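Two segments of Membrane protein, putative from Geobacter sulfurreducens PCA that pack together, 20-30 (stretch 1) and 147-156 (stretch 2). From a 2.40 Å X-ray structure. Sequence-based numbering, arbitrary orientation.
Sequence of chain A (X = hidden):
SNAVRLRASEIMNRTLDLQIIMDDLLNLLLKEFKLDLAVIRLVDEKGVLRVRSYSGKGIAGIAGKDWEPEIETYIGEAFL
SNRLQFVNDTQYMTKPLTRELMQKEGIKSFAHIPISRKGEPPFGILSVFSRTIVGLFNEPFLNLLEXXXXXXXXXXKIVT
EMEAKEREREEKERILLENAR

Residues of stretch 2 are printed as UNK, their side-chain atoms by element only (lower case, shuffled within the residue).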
ATOM      1  N   ILE A  20      -7.291   1.271  -0.503  1.00 32.99           N
ATOM      2  CA  ILE A  20      -7.169   2.085   0.699  1.00 33.24           C
ATOM      3  C   ILE A  20      -8.041   1.520   1.809  1.00 34.00           C
ATOM      4  O   ILE A  20      -7.625   1.475   2.968  1.00 33.90           O
ATOM      5  CB  ILE A  20      -7.611   3.562   0.421  1.00 33.42           C
ATOM      6  CG1 ILE A  20      -6.643   4.240  -0.575  1.00 33.40           C
ATOM      7  CG2 ILE A  20      -7.697   4.353   1.740  1.00 32.40           C
ATOM      8  CD1 ILE A  20      -7.215   5.478  -1.334  1.00 33.50           C
ATOM      9  N   ILE A  21      -9.250   1.088   1.450  1.00 34.74           N
ATOM     10  CA  ILE A  21     -10.101   0.395   2.380  1.00 35.59           C
ATOM     11  C   ILE A  21      -9.338  -0.824   2.949  1.00 36.93           C
ATOM     12  O   ILE A  21      -9.227  -0.966   4.187  1.00 36.90           O
ATOM     13  CB  ILE A  21     -11.449  -0.001   1.705  1.00 35.85           C
ATOM     14  CG1 ILE A  21     -12.401   1.198   1.601  1.00 35.32           C
ATOM     15  CG2 ILE A  21     -12.194  -1.078   2.490  1.00 35.26           C
ATOM     16  CD1 ILE A  21     -13.594   0.926   0.690  1.00 34.12           C
HETATM   17  N   MSE A  22      -8.779  -1.675   2.069  1.00 37.56           N
HETATM   18  CA  MSE A  22      -8.088  -2.909   2.519  1.00 39.40           C
HETATM   19  C   MSE A  22      -6.901  -2.585   3.372  1.00 37.56           C
HETATM   20  O   MSE A  22      -6.765  -3.094   4.463  1.00 37.89           O
HETATM   21  CB  MSE A  22      -7.608  -3.769   1.367  1.00 38.60           C
HETATM   22  CG  MSE A  22      -8.710  -4.246   0.487  1.00 42.04           C
HETATM   23 SE   MSE A  22      -8.194  -5.581  -0.918  1.00 52.08          SE
HETATM   24  CE  MSE A  22      -6.989  -4.513  -2.089  1.00 42.91           C
ATOM     25  N   ASP A  23      -6.025  -1.737   2.861  1.00 37.33           N
ATOM     26  CA  ASP A  23      -4.842  -1.339   3.626  1.00 36.41           C
ATOM     27  C   ASP A  23      -5.176  -0.773   5.011  1.00 35.13           C
ATOM     28  O   ASP A  23      -4.470  -1.054   5.955  1.00 33.89           O
ATOM     29  CB  ASP A  23      -4.011  -0.309   2.823  1.00 36.40           C
ATOM     30  CG  ASP A  23      -3.171  -0.960   1.674  1.00 37.12           C
ATOM     31  OD1 ASP A  23      -3.344  -2.136   1.309  1.00 38.50           O
ATOM     32  OD2 ASP A  23      -2.317  -0.273   1.127  1.00 36.73           O
ATOM     33  N   ASP A  24      -6.206   0.077   5.103  1.00 34.76           N
ATOM     34  CA  ASP A  24      -6.584   0.707   6.391  1.00 34.40           C
ATOM     35  C   ASP A  24      -7.088  -0.350   7.335  1.00 32.78           C
ATOM     36  O   ASP A  24      -6.796  -0.341   8.514  1.00 32.26           O
ATOM     37  CB  ASP A  24      -7.690   1.786   6.238  1.00 34.44           C
ATOM     38  CG  ASP A  24      -7.207   3.057   5.570  1.00 36.88           C
ATOM     39  OD1 ASP A  24      -5.969   3.203   5.372  1.00 37.74           O
ATOM     40  OD2 ASP A  24      -8.080   3.914   5.231  1.00 39.02           O
ATOM     41  N   LEU A  25      -7.869  -1.282   6.817  1.00 32.55           N
ATOM     42  CA  LEU A  25      -8.400  -2.334   7.684  1.00 31.97           C
ATOM     43  C   LEU A  25      -7.310  -3.197   8.271  1.00 31.39           C
ATOM     44  O   LEU A  25      -7.309  -3.447   9.444  1.00 30.59           O
ATOM     45  CB  LEU A  25      -9.492  -3.158   6.968  1.00 32.02           C
ATOM     46  CG  LEU A  25     -10.856  -2.399   6.919  1.00 30.66           C
ATOM     47  CD1 LEU A  25     -11.855  -2.989   5.919  1.00 28.60           C
ATOM     48  CD2 LEU A  25     -11.513  -2.283   8.301  1.00 26.38           C
ATOM     49  N   LEU A  26      -6.352  -3.625   7.464  1.00 32.40           N
ATOM     50  CA  LEU A  26      -5.218  -4.416   7.994  1.00 32.57           C
ATOM     51  C   LEU A  26      -4.378  -3.609   9.008  1.00 32.77           C
ATOM     52  O   LEU A  26      -4.016  -4.123  10.041  1.00 32.44           O
ATOM     53  CB  LEU A  26      -4.301  -4.904   6.888  1.00 32.02           C
ATOM     54  CG  LEU A  26      -4.836  -5.796   5.772  1.00 33.90           C
ATOM     55  CD1 LEU A  26      -3.665  -6.261   4.761  1.00 27.80           C
ATOM     56  CD2 LEU A  26      -5.625  -6.976   6.339  1.00 28.06           C
ATOM     57  N   ASN A  27      -4.068  -2.350   8.699  1.00 33.53           N
ATOM     58  CA  ASN A  27      -3.393  -1.444   9.662  1.00 33.65           C
ATOM     59  C   ASN A  27      -4.144  -1.346  10.979  1.00 33.48           C
ATOM     60  O   ASN A  27      -3.551  -1.373  12.042  1.00 33.68           O
ATOM     61  CB  ASN A  27      -3.233  -0.038   9.073  1.00 33.68           C
ATOM     62  CG  ASN A  27      -2.278   0.012   7.808  1.00 36.24           C
ATOM     63  OD1 ASN A  27      -1.413  -0.860   7.583  1.00 36.85           O
ATOM     64  ND2 ASN A  27      -2.432   1.071   7.017  1.00 36.12           N
ATOM     65  N   LEU A  28      -5.468  -1.246  10.943  1.00 34.69           N
ATOM     66  CA  LEU A  28      -6.244  -1.141  12.225  1.00 34.57           C
ATOM     67  C   LEU A  28      -6.199  -2.467  12.992  1.00 34.61           C
ATOM     68  O   LEU A  28      -6.032  -2.522  14.205  1.00 35.67           O
ATOM     69  CB  LEU A  28      -7.680  -0.702  11.972  1.00 33.98           C
ATOM     70  CG  LEU A  28      -7.981   0.710  11.428  1.00 35.36           C
ATOM     71  CD1 LEU A  28      -9.446   0.744  11.032  1.00 35.55           C
ATOM     72  CD2 LEU A  28      -7.695   1.860  12.396  1.00 34.78           C
ATOM     73  N   LEU A  29      -6.316  -3.558  12.266  1.00 35.38           N
ATOM     74  CA  LEU A  29      -6.181  -4.917  12.839  1.00 35.24           C
ATOM     75  C   LEU A  29      -4.845  -5.093  13.572  1.00 35.60           C
ATOM     76  O   LEU A  29      -4.802  -5.629  14.670  1.00 35.93           O
ATOM     77  CB  LEU A  29      -6.219  -5.898  11.692  1.00 34.62           C
ATOM     78  CG  LEU A  29      -6.755  -7.320  11.756  1.00 35.37           C
ATOM     79  CD1 LEU A  29      -5.941  -8.166  10.683  1.00 31.29           C
ATOM     80  CD2 LEU A  29      -6.722  -7.899  13.079  1.00 29.69           C
ATOM     81  N   LEU A  30      -3.749  -4.642  12.956  1.00 35.50           N
ATOM     82  CA  LEU A  30      -2.420  -4.849  13.556  1.00 35.77           C
ATOM     83  C   LEU A  30      -2.264  -3.940  14.762  1.00 35.81           C
ATOM     84  O   LEU A  30      -1.741  -4.364  15.762  1.00 36.33           O
ATOM     85  CB  LEU A  30      -1.262  -4.708  12.532  1.00 35.06           C
ATOM     86  CG  LEU A  30      -0.832  -6.066  11.952  1.00 35.46           C
ATOM     87  CD1 LEU A  30      -2.062  -6.794  11.417  1.00 34.05           C
ATOM     88  CD2 LEU A  30       0.300  -6.004  10.848  1.00 34.55           C
ATOM     89  N   UNK A 147     -15.573 -11.695  10.498  1.00 35.86           N
ATOM     90  CA  UNK A 147     -16.341 -10.453  10.253  1.00 36.14           C
ATOM     91  C   UNK A 147     -15.503  -9.514   9.368  1.00 35.94           C
ATOM     92  O   UNK A 147     -15.976  -8.996   8.346  1.00 36.87           O
ATOM     93  o   UNK A 147     -17.766 -10.408  12.207  1.00 35.12           O
ATOM     94  c   UNK A 147     -16.738  -9.727  11.544  1.00 35.48           C
ATOM     95  N   UNK A 148     -14.254  -9.317   9.747  1.00 35.00           N
ATOM     96  CA  UNK A 148     -13.371  -8.533   8.916  1.00 35.02           C
ATOM     97  C   UNK A 148     -13.448  -9.063   7.442  1.00 35.14           C
ATOM     98  O   UNK A 148     -13.568  -8.281   6.487  1.00 35.46           O
ATOM     99  c   UNK A 148     -11.012  -6.727   7.784  1.00 33.81           C
ATOM    100  c   UNK A 148     -10.851  -7.503   9.122  1.00 35.54           C
ATOM    101  c   UNK A 148      -9.467  -8.064   9.226  1.00 31.99           C
ATOM    102  c   UNK A 148     -11.928  -8.583   9.488  1.00 35.00           C
ATOM    103  N   UNK A 149     -13.402 -10.392   7.278  1.00 34.50           N
ATOM    104  CA  UNK A 149     -13.253 -11.036   5.955  1.00 34.19           C
ATOM    105  C   UNK A 149     -14.510 -10.801   5.108  1.00 34.22           C
ATOM    106  O   UNK A 149     -14.425 -10.580   3.865  1.00 33.85           O
ATOM    107  c   UNK A 149     -12.910 -12.568   6.095  1.00 31.67           C
ATOM    108  N   UNK A 150     -15.668 -10.831   5.787  1.00 34.24           N
ATOM    109  CA  UNK A 150     -16.937 -10.560   5.141  1.00 33.76           C
ATOM    110  C   UNK A 150     -17.084  -9.129   4.652  1.00 33.78           C
ATOM    111  O   UNK A 150     -17.689  -8.877   3.597  1.00 32.52           O
ATOM    112  N   UNK A 151     -16.535  -8.190   5.429  1.00 34.26           N
ATOM    113  CA  UNK A 151     -16.586  -6.760   5.080  1.00 34.85           C
ATOM    114  C   UNK A 151     -15.618  -6.446   3.925  1.00 35.00           C
ATOM    115  O   UNK A 151     -15.921  -5.589   3.074  1.00 34.97           O
ATOM    116  c   UNK A 151     -17.545  -4.724   8.269  1.00 37.35           C
ATOM    117  n   UNK A 151     -16.754  -3.702   7.921  1.00 38.28           N
ATOM    118  c   UNK A 151     -17.404  -5.991   7.415  1.00 36.82           C
ATOM    119  c   UNK A 151     -16.310  -5.876   6.302  1.00 34.55           C
ATOM    120  o   UNK A 151     -18.361  -4.656   9.229  1.00 39.42           O
ATOM    121  N   UNK A 152     -14.487  -7.175   3.877  1.00 34.88           N
ATOM    122  CA  UNK A 152     -13.606  -7.147   2.711  1.00 34.65           C
ATOM    123  C   UNK A 152     -14.299  -7.741   1.483  1.00 34.19           C
ATOM    124  O   UNK A 152     -14.271  -7.156   0.406  1.00 33.98           O
ATOM    125  c   UNK A 152     -12.286  -7.897   2.993  1.00 34.89           C
ATOM    126  c   UNK A 152     -11.310  -7.211   3.981  1.00 34.39           C
ATOM    127  c   UNK A 152     -10.366  -8.261   4.576  1.00 31.55           C
ATOM    128  c   UNK A 152     -10.548  -6.071   3.306  1.00 27.47           C
ATOM    129  N   UNK A 153     -14.904  -8.905   1.640  1.00 34.62           N
ATOM    130  CA  UNK A 153     -15.628  -9.528   0.528  1.00 35.58           C
ATOM    131  C   UNK A 153     -16.667  -8.559  -0.076  1.00 36.73           C
ATOM    132  O   UNK A 153     -16.831  -8.428  -1.326  1.00 35.94           O
ATOM    133  c   UNK A 153     -16.302 -10.822   0.975  1.00 34.73           C
ATOM    134  N   UNK A 154     -17.353  -7.860   0.815  1.00 37.73           N
ATOM    135  CA  UNK A 154     -18.351  -6.932   0.359  1.00 39.08           C
ATOM    136  C   UNK A 154     -17.740  -5.826  -0.487  1.00 39.46           C
ATOM    137  O   UNK A 154     -18.251  -5.516  -1.579  1.00 39.55           O
ATOM    138  c   UNK A 154     -21.273  -6.376   0.296  1.00 44.33           C
ATOM    139  c   UNK A 154     -19.102  -6.324   1.528  1.00 39.40           C
ATOM    140  n   UNK A 154     -21.029  -6.524  -1.022  1.00 43.59           N
ATOM    141  o   UNK A 154     -22.229  -6.911   0.867  1.00 46.75           O
ATOM    142  c   UNK A 154     -20.296  -5.532   1.089  1.00 41.70           C
ATOM    143  N   UNK A 155     -16.650  -5.242   0.026  1.00 39.66           N
ATOM    144  CA  UNK A 155     -15.988  -4.112  -0.623  1.00 39.58           C
ATOM    145  C   UNK A 155     -15.456  -4.483  -2.011  1.00 40.41           C
ATOM    146  O   UNK A 155     -15.516  -3.678  -2.940  1.00 41.01           O
ATOM    147  c   UNK A 155     -14.880  -3.595   0.259  1.00 38.56           C
ATOM    148  N   UNK A 156     -14.920  -5.694  -2.160  1.00 41.18           N
ATOM    149  CA  UNK A 156     -14.408  -6.155  -3.465  1.00 41.63           C
ATOM    150  C   UNK A 156     -15.537  -6.265  -4.500  1.00 42.49           C
ATOM    151  O   UNK A 156     -15.462  -5.694  -5.609  1.00 42.67           O
ATOM    152  c   UNK A 156     -13.704  -7.519  -3.331  1.00 41.37           C
ATOM    153  c   UNK A 156     -13.412  -8.116  -4.692  1.00 41.42           C
ATOM    154  c   UNK A 156     -12.413  -7.366  -2.516  1.00 41.73           C
TER

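Position 147 carries one carbon and, beyond it, one oxygen. This hydroxymethyl group lies out of reach of stretch 1. The residue is Ser147.

Position 148 has four carbons, forked at the second. Its CB points toward stretch 1. One terminal carbon of the fork lies 4.0 Å from CB of Leu25, and the other lies 3.8 Å from CG of Leu29. A four-carbon chain forked at its second atom is leucine, so this is Leu148. The two carbons are CD2 and CD1, respectively.

Position 149 has a single carbon, out of reach of stretch 1. It is Ala149.

Position 150 has no side-chain atoms. It is Gly150. An ideal CB here would meet nothing of stretch 1.

Position 151 has three carbons in a row, the third bearing one oxygen and one nitrogen. This is a carboxamide on a two-carbon spacer, hence Gln151. Its CA-to-CB bond points sideways, and it makes no close contact with stretch 1. Its backbone N donates a hydrogen bond to O of Ser147 at 3.1 Å.

Position 152 again has four carbons forked at the second. CB points sideways, but the end of the chain comes nearer to stretch 1. One terminal carbon of the fork lies 3.8 Å from CG of Met22, a selenomethionine, and 4.2 Å from CD1 of Leu25. The residue is Leu152, and the carbon is CD2.

Position 153 has one carbon, out of reach. It is Ala153.

Position 154 has three carbons, the third carrying one oxygen and one nitrogen. It is Gln154, also out of reach of stretch 1.

Position 155 has one carbon, pointing toward stretch 1. This CB lies 4.3 Å from CG2 of Ile21. The residue is Ala155.

Position 156 has three carbons: the first carries the other two. Branching at CB with carbon alone identifies Val156. Its CA-to-CB bond points sideways; the nearest approach is CG2 of Val156 to SE of Met22, 4.9 Å.

The contact joins two nearly antiparallel helices, with 169° between their directions and 10.7 Å between their axes at closest approach. In the backbone register the nearest CA atoms pair Ile21 with Ala155, Met22 with Leu152, and Leu25 with Leu148. Contacting positions 148, 152 and 155 recur at steps of four and three, so they share one helix face. No hydrogen bond crosses. The close contacts are all between apolar side chains. Together the stretches bury 367 Å², counting both sides.

Stretch 2 147-156: SLAGQLAQAV
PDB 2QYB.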